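Local coordinates for uncharacterized protein, cytosolic disulfide reductase DsbM (Pseudomonas aeruginosa PAO1, PDB 5HFI), which probably acts as a cytosolic disulfide reductase of the thioredoxin superfamily and binds glutathione, at residues A[97-102]-A[159-164]. Numbering follows the deposited sequence.
Sequences PPTAAV and EPLRAH
Leu161 meets Thr99 and Ala100 through the two ends of its isobutyl fork, and this apolar packing carries the contact. CD1 of Leu161 lies 3.7 Å from CG2 of Thr99 and 4.0 Å from the backbone N of Ala100, while its other branch, CD2, stands 4.2 Å from CB of Ala100. The fork thus straddles the helix surface where the two residues adjoin. With CG anti to the backbone N (chi1 -179°), the leucine reaches across to helix 96-109 where the backbones come nearest, CA of Ala100 to CA of Leu161 at 6.1 Å. The side chains of Thr99 and Leu161 cross at about a right angle, methyl against methyl. His164, one turn further on, adds a looser touch: its CD2 approaches Thr99 CG2 obliquely at 4.3 Å.

The polar atoms of Thr99 and His164 find their partners outside the two segments. Thr99 turns its methyl toward Leu161 because CG2 is anti to the backbone N, which leaves OG1 beside that N and hydrogen-bonded to the carbonyl O of Ser95, a turn earlier. His164 NE2 accepts a hydrogen bond from the backbone N of Gly42, the last residue of strand 37-42, tying the imidazole to the end of that strand. Within helix 159-174, Arg162 NE reaches OE1 of Glu159 at 3.0 Å in a salt bridge bent to 131° at the hydrogen, on the exposed side away from this packing.

No hydrogen bond joins the two segments, whose axes approach to 10.1 Å and cross at 98°. Leu103 of helix 96-109 also touches both Leu161 and His164, extending the apolar patch, and Phe153 of helix 149-157 packs on Ala100. Nearly perpendicular packing links helix 96-109 of the helical region inserted between strands 37-42 and 182-186 to the long helix 159-174 leading back toward the sheet, consistent with the DsbA-like elaboration of the thioredoxin fold.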
loop_
_atom_site.group_PDB
_atom_site.type_symbol
_atom_site.label_atom_id
_atom_site.label_comp_id
_atom_site.label_asym_id
_atom_site.label_seq_id
_atom_site.Cartn_x
_atom_site.Cartn_y
_atom_site.Cartn_z
ATOM N N PRO A 97 -10.332 -3.326 5.144
ATOM C CA PRO A 97 -10.732 -4.127 3.974
ATOM C C PRO A 97 -9.675 -4.135 2.878
ATOM O O PRO A 97 -9.346 -5.217 2.370
ATOM C CB PRO A 97 -12.045 -3.471 3.514
ATOM C CG PRO A 97 -12.589 -2.849 4.764
ATOM C CD PRO A 97 -11.382 -2.348 5.503
ATOM N N PRO A 98 -9.109 -2.985 2.472
ATOM C CA PRO A 98 -8.069 -3.059 1.432
ATOM C C PRO A 98 -6.845 -3.837 1.870
ATOM O O PRO A 98 -6.211 -4.497 1.038
ATOM C CB PRO A 98 -7.720 -1.590 1.152
ATOM C CG PRO A 98 -8.294 -0.823 2.251
ATOM C CD PRO A 98 -9.468 -1.583 2.751
ATOM N N THR A 99 -6.470 -3.764 3.149
ATOM C CA THR A 99 -5.335 -4.562 3.602
ATOM C C THR A 99 -5.652 -6.051 3.528
ATOM O O THR A 99 -4.808 -6.850 3.103
ATOM C CB THR A 99 -4.926 -4.163 5.020
ATOM O OG1 THR A 99 -4.633 -2.760 5.056
ATOM C CG2 THR A 99 -3.684 -4.937 5.450
ATOM N N ALA A 100 -6.867 -6.444 3.924
ATOM C CA ALA A 100 -7.271 -7.840 3.786
ATOM C C ALA A 100 -7.224 -8.294 2.333
ATOM O O ALA A 100 -6.882 -9.451 2.054
ATOM C CB ALA A 100 -8.674 -8.045 4.362
ATOM N N ALA A 101 -7.554 -7.404 1.394
ATOM C CA ALA A 101 -7.471 -7.756 -0.020
ATOM C C ALA A 101 -6.028 -8.013 -0.439
ATOM O O ALA A 101 -5.758 -8.924 -1.231
ATOM C CB ALA A 101 -8.092 -6.650 -0.874
ATOM N N VAL A 102 -5.090 -7.221 0.083
ATOM C CA VAL A 102 -3.676 -7.450 -0.204
ATOM C C VAL A 102 -3.237 -8.791 0.370
ATOM O O VAL A 102 -2.557 -9.582 -0.296
ATOM C CB VAL A 102 -2.824 -6.292 0.351
ATOM C CG1 VAL A 102 -1.348 -6.646 0.316
ATOM C CG2 VAL A 102 -3.105 -5.000 -0.418
ATOM N N GLU A 159 -9.379 -13.043 11.710
ATOM C CA GLU A 159 -8.234 -13.155 12.605
ATOM C C GLU A 159 -6.887 -13.041 11.892
ATOM O O GLU A 159 -5.938 -12.537 12.517
ATOM C CB GLU A 159 -8.358 -14.473 13.380
ATOM C CG GLU A 159 -9.296 -14.381 14.580
ATOM C CD GLU A 159 -8.820 -13.423 15.654
ATOM O OE1 GLU A 159 -7.619 -13.447 15.994
ATOM O OE2 GLU A 159 -9.647 -12.629 16.144
ATOM N N PRO A 160 -6.721 -13.476 10.629
ATOM C CA PRO A 160 -5.455 -13.177 9.930
ATOM C C PRO A 160 -5.126 -11.694 9.859
ATOM O O PRO A 160 -3.962 -11.316 10.029
ATOM C CB PRO A 160 -5.685 -13.769 8.533
ATOM C CG PRO A 160 -6.638 -14.878 8.759
ATOM C CD PRO A 160 -7.549 -14.423 9.856
ATOM N N LEU A 161 -6.121 -10.839 9.605
ATOM C CA LEU A 161 -5.845 -9.411 9.474
ATOM C C LEU A 161 -5.410 -8.797 10.801
ATOM O O LEU A 161 -4.470 -7.994 10.839
ATOM C CB LEU A 161 -7.075 -8.688 8.933
ATOM C CG LEU A 161 -6.916 -7.183 8.722
ATOM C CD1 LEU A 161 -5.807 -6.893 7.719
ATOM C CD2 LEU A 161 -8.230 -6.579 8.253
ATOM N N ARG A 162 -6.074 -9.195 11.860
ATOM C CA ARG A 162 -5.773 -8.717 13.181
ATOM C C ARG A 162 -4.351 -9.070 13.564
ATOM O O ARG A 162 -3.642 -8.259 13.992
ATOM C CB ARG A 162 -6.714 -9.306 14.238
ATOM C CG ARG A 162 -6.226 -9.103 15.640
ATOM C CD ARG A 162 -6.410 -10.333 16.539
ATOM N NE ARG A 162 -5.445 -11.422 16.396
ATOM C CZ ARG A 162 -4.208 -11.427 16.896
ATOM N NH1 ARG A 162 -3.435 -12.466 16.730
ATOM N NH2 ARG A 162 -3.720 -10.378 17.539
ATOM N N ALA A 163 -3.975 -10.287 13.345
ATOM C CA ALA A 163 -2.624 -10.765 13.627
ATOM C C ALA A 163 -1.588 -10.080 12.743
ATOM O O ALA A 163 -0.464 -9.825 13.189
ATOM C CB ALA A 163 -2.556 -12.281 13.444
ATOM N N HIS A 164 -1.946 -9.785 11.491
ATOM C CA HIS A 164 -1.041 -9.066 10.600
ATOM C C HIS A 164 -0.798 -7.644 11.091
ATOM O O HIS A 164 0.347 -7.173 11.106
ATOM C CB HIS A 164 -1.614 -9.054 9.181
ATOM C CG HIS A 164 -0.699 -8.451 8.157
ATOM N ND1 HIS A 164 0.419 -9.104 7.683
ATOM C CD2 HIS A 164 -0.747 -7.266 7.504
ATOM C CE1 HIS A 164 1.024 -8.344 6.787
ATOM N NE2 HIS A 164 0.337 -7.223 6.660
#